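Local atomic coordinates of exocyst complex component EXO70 (Saccharomyces cerevisiae, PDB entry 2B1E), a protein that tethers secretory vesicles to sites of exocytosis as a subunit of the exocyst complex and helps that complex assemble. Residues 417-422 with 508-513. Numbering follows the deposited sequence.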
loop_
_atom_site.group_PDB
_atom_site.type_symbol
_atom_site.label_atom_id
_atom_site.label_comp_id
_atom_site.label_asym_id
_atom_site.label_seq_id
_atom_site.Cartn_x
_atom_site.Cartn_y
_atom_site.Cartn_z
ATOM N N ILE A 417 -14.002 -10.077 26.715
ATOM C CA ILE A 417 -13.847 -9.974 25.265
ATOM C C ILE A 417 -14.859 -8.986 24.667
ATOM O O ILE A 417 -14.516 -8.177 23.796
ATOM C CB ILE A 417 -14.011 -11.352 24.568
ATOM C CG1 ILE A 417 -13.015 -12.363 25.154
ATOM C CG2 ILE A 417 -13.761 -11.209 23.059
ATOM C CD1 ILE A 417 -11.541 -11.899 25.098
ATOM N N LEU A 418 -16.101 -9.039 25.134
ATOM C CA LEU A 418 -17.114 -8.129 24.613
ATOM C C LEU A 418 -16.799 -6.670 24.939
ATOM O O LEU A 418 -17.063 -5.786 24.125
ATOM C CB LEU A 418 -18.499 -8.514 25.132
ATOM C CG LEU A 418 -19.080 -9.779 24.489
ATOM C CD1 LEU A 418 -20.254 -10.250 25.300
ATOM C CD2 LEU A 418 -19.493 -9.518 23.056
ATOM N N MET A 419 -16.218 -6.398 26.106
ATOM C CA MET A 419 -15.907 -5.008 26.425
ATOM C C MET A 419 -14.877 -4.482 25.436
ATOM O O MET A 419 -14.909 -3.308 25.052
ATOM C CB MET A 419 -15.387 -4.852 27.864
ATOM C CG MET A 419 -16.477 -4.908 28.948
ATOM S SD MET A 419 -17.777 -3.625 28.809
ATOM C CE MET A 419 -16.857 -2.189 29.341
ATOM N N ASN A 420 -13.965 -5.348 25.014
ATOM C CA ASN A 420 -12.956 -4.938 24.062
ATOM C C ASN A 420 -13.575 -4.829 22.667
ATOM O O ASN A 420 -13.333 -3.857 21.952
ATOM C CB ASN A 420 -11.777 -5.923 24.069
ATOM C CG ASN A 420 -10.893 -5.764 25.305
ATOM O OD1 ASN A 420 -11.208 -6.263 26.390
ATOM N ND2 ASN A 420 -9.792 -5.056 25.145
ATOM N N LEU A 421 -14.381 -5.812 22.280
ATOM C CA LEU A 421 -15.016 -5.763 20.968
ATOM C C LEU A 421 -15.919 -4.537 20.845
ATOM O O LEU A 421 -16.214 -4.096 19.738
ATOM C CB LEU A 421 -15.827 -7.031 20.708
ATOM C CG LEU A 421 -15.030 -8.304 20.402
ATOM C CD1 LEU A 421 -15.996 -9.493 20.335
ATOM C CD2 LEU A 421 -14.267 -8.148 19.084
ATOM N N THR A 422 -16.364 -3.995 21.976
ATOM C CA THR A 422 -17.216 -2.810 21.963
ATOM C C THR A 422 -16.427 -1.636 21.388
ATOM O O THR A 422 -16.936 -0.888 20.548
ATOM C CB THR A 422 -17.719 -2.455 23.378
ATOM O OG1 THR A 422 -18.780 -3.344 23.734
ATOM C CG2 THR A 422 -18.232 -1.017 23.425
ATOM N N LYS A 508 -20.978 -5.337 34.121
ATOM C CA LYS A 508 -21.894 -4.347 33.584
ATOM C C LYS A 508 -21.492 -3.883 32.192
ATOM O O LYS A 508 -20.516 -3.148 32.023
ATOM C CB LYS A 508 -21.989 -3.164 34.558
ATOM C CG LYS A 508 -22.435 -3.582 35.970
ATOM C CD LYS A 508 -22.571 -2.396 36.924
ATOM C CE LYS A 508 -22.804 -2.854 38.370
ATOM N NZ LYS A 508 -24.031 -3.690 38.559
ATOM N N LEU A 509 -22.238 -4.344 31.188
ATOM C CA LEU A 509 -21.968 -3.969 29.805
ATOM C C LEU A 509 -22.432 -2.532 29.600
ATOM O O LEU A 509 -23.385 -2.085 30.235
ATOM C CB LEU A 509 -22.704 -4.903 28.836
ATOM C CG LEU A 509 -22.250 -6.367 28.775
ATOM C CD1 LEU A 509 -23.261 -7.203 27.990
ATOM C CD2 LEU A 509 -20.876 -6.451 28.128
ATOM N N SER A 510 -21.753 -1.814 28.713
ATOM C CA SER A 510 -22.093 -0.427 28.432
ATOM C C SER A 510 -22.966 -0.307 27.187
ATOM O O SER A 510 -23.928 0.464 27.163
ATOM C CB SER A 510 -20.815 0.390 28.243
ATOM O OG SER A 510 -19.956 0.258 29.365
ATOM N N ASP A 511 -22.627 -1.079 26.158
ATOM C CA ASP A 511 -23.359 -1.064 24.894
ATOM C C ASP A 511 -24.800 -1.530 25.094
ATOM O O ASP A 511 -25.047 -2.643 25.554
ATOM C CB ASP A 511 -22.638 -1.960 23.880
ATOM C CG ASP A 511 -23.219 -1.860 22.483
ATOM O OD1 ASP A 511 -24.415 -2.138 22.308
ATOM O OD2 ASP A 511 -22.466 -1.510 21.552
ATOM N N PRO A 512 -25.775 -0.681 24.738
ATOM C CA PRO A 512 -27.191 -1.032 24.892
ATOM C C PRO A 512 -27.653 -2.234 24.071
ATOM O O PRO A 512 -28.452 -3.036 24.545
ATOM C CB PRO A 512 -27.917 0.264 24.510
ATOM C CG PRO A 512 -26.985 0.889 23.520
ATOM C CD PRO A 512 -25.627 0.664 24.151
ATOM N N SER A 513 -27.154 -2.378 22.847
ATOM C CA SER A 513 -27.584 -3.510 22.034
ATOM C C SER A 513 -27.122 -4.815 22.680
ATOM O O SER A 513 -27.852 -5.805 22.676
ATOM C CB SER A 513 -27.052 -3.396 20.597
ATOM O OG SER A 513 -25.647 -3.578 20.544
HETATM O O HOH W 1 -20.306 -2.908 26.338
HETATM O O HOH W 2 -20.369 -3.368 20.623
#
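Side-chain torsions bring Met-419 and Thr-422, one helical turn apart on helix 410-429, up to the chain that leads into helix 512-537. In Met-419, CG stands anti to the carbonyl carbon (chi1 -77°) and the chain then bends at both chi2 and chi3, which carries the thioether over to residues 508-510. There SD lies 4.2 Å from Leu-509 CD2 and equally close to Lys-508 O, while the terminal CE reaches Ser-510 OG at 3.9 Å. The same methyl branch of Leu-509 also rests 4.3 Å from Leu-418 CB, so one CD2 touches two neighbouring residues of the helix. Met-456 of helix 440-473 touches both leucines.

A turn later the contact becomes polar and is made largely through water. Thr-422 holds OG1 anti to its own carbonyl carbon (chi1 -77°), and this OG1 lies 4.1 Å from Asp-511 CB; the two side chains cross obliquely. One water donates to Thr-422 OG1 and accepts from Asp-511 N, both at 3.0 Å. A second donates to Asp-511 OD2 and takes a long, weak bond from Thr-422 OG1. Backbone and carboxylate of Asp-511 are thus each linked to the same hydroxyl, the carboxylate only through the weak second bridge.

The other carboxylate oxygen works along its own chain. OD1 receives Ser-513 OG at 2.6 Å on its syn side, 32° out of the carboxylate plane, together with a weak, bent bond from Ser-513 N and a hydrogen bond from Leu-514 N. The helix dipole would probably help stabilise this carboxylate's negative charge. The arrangement is that of an aspartate N-cap followed by proline, opening helix 512-537 against the flank of helix 410-429 within the rod of stacked helices that characterises Exo70.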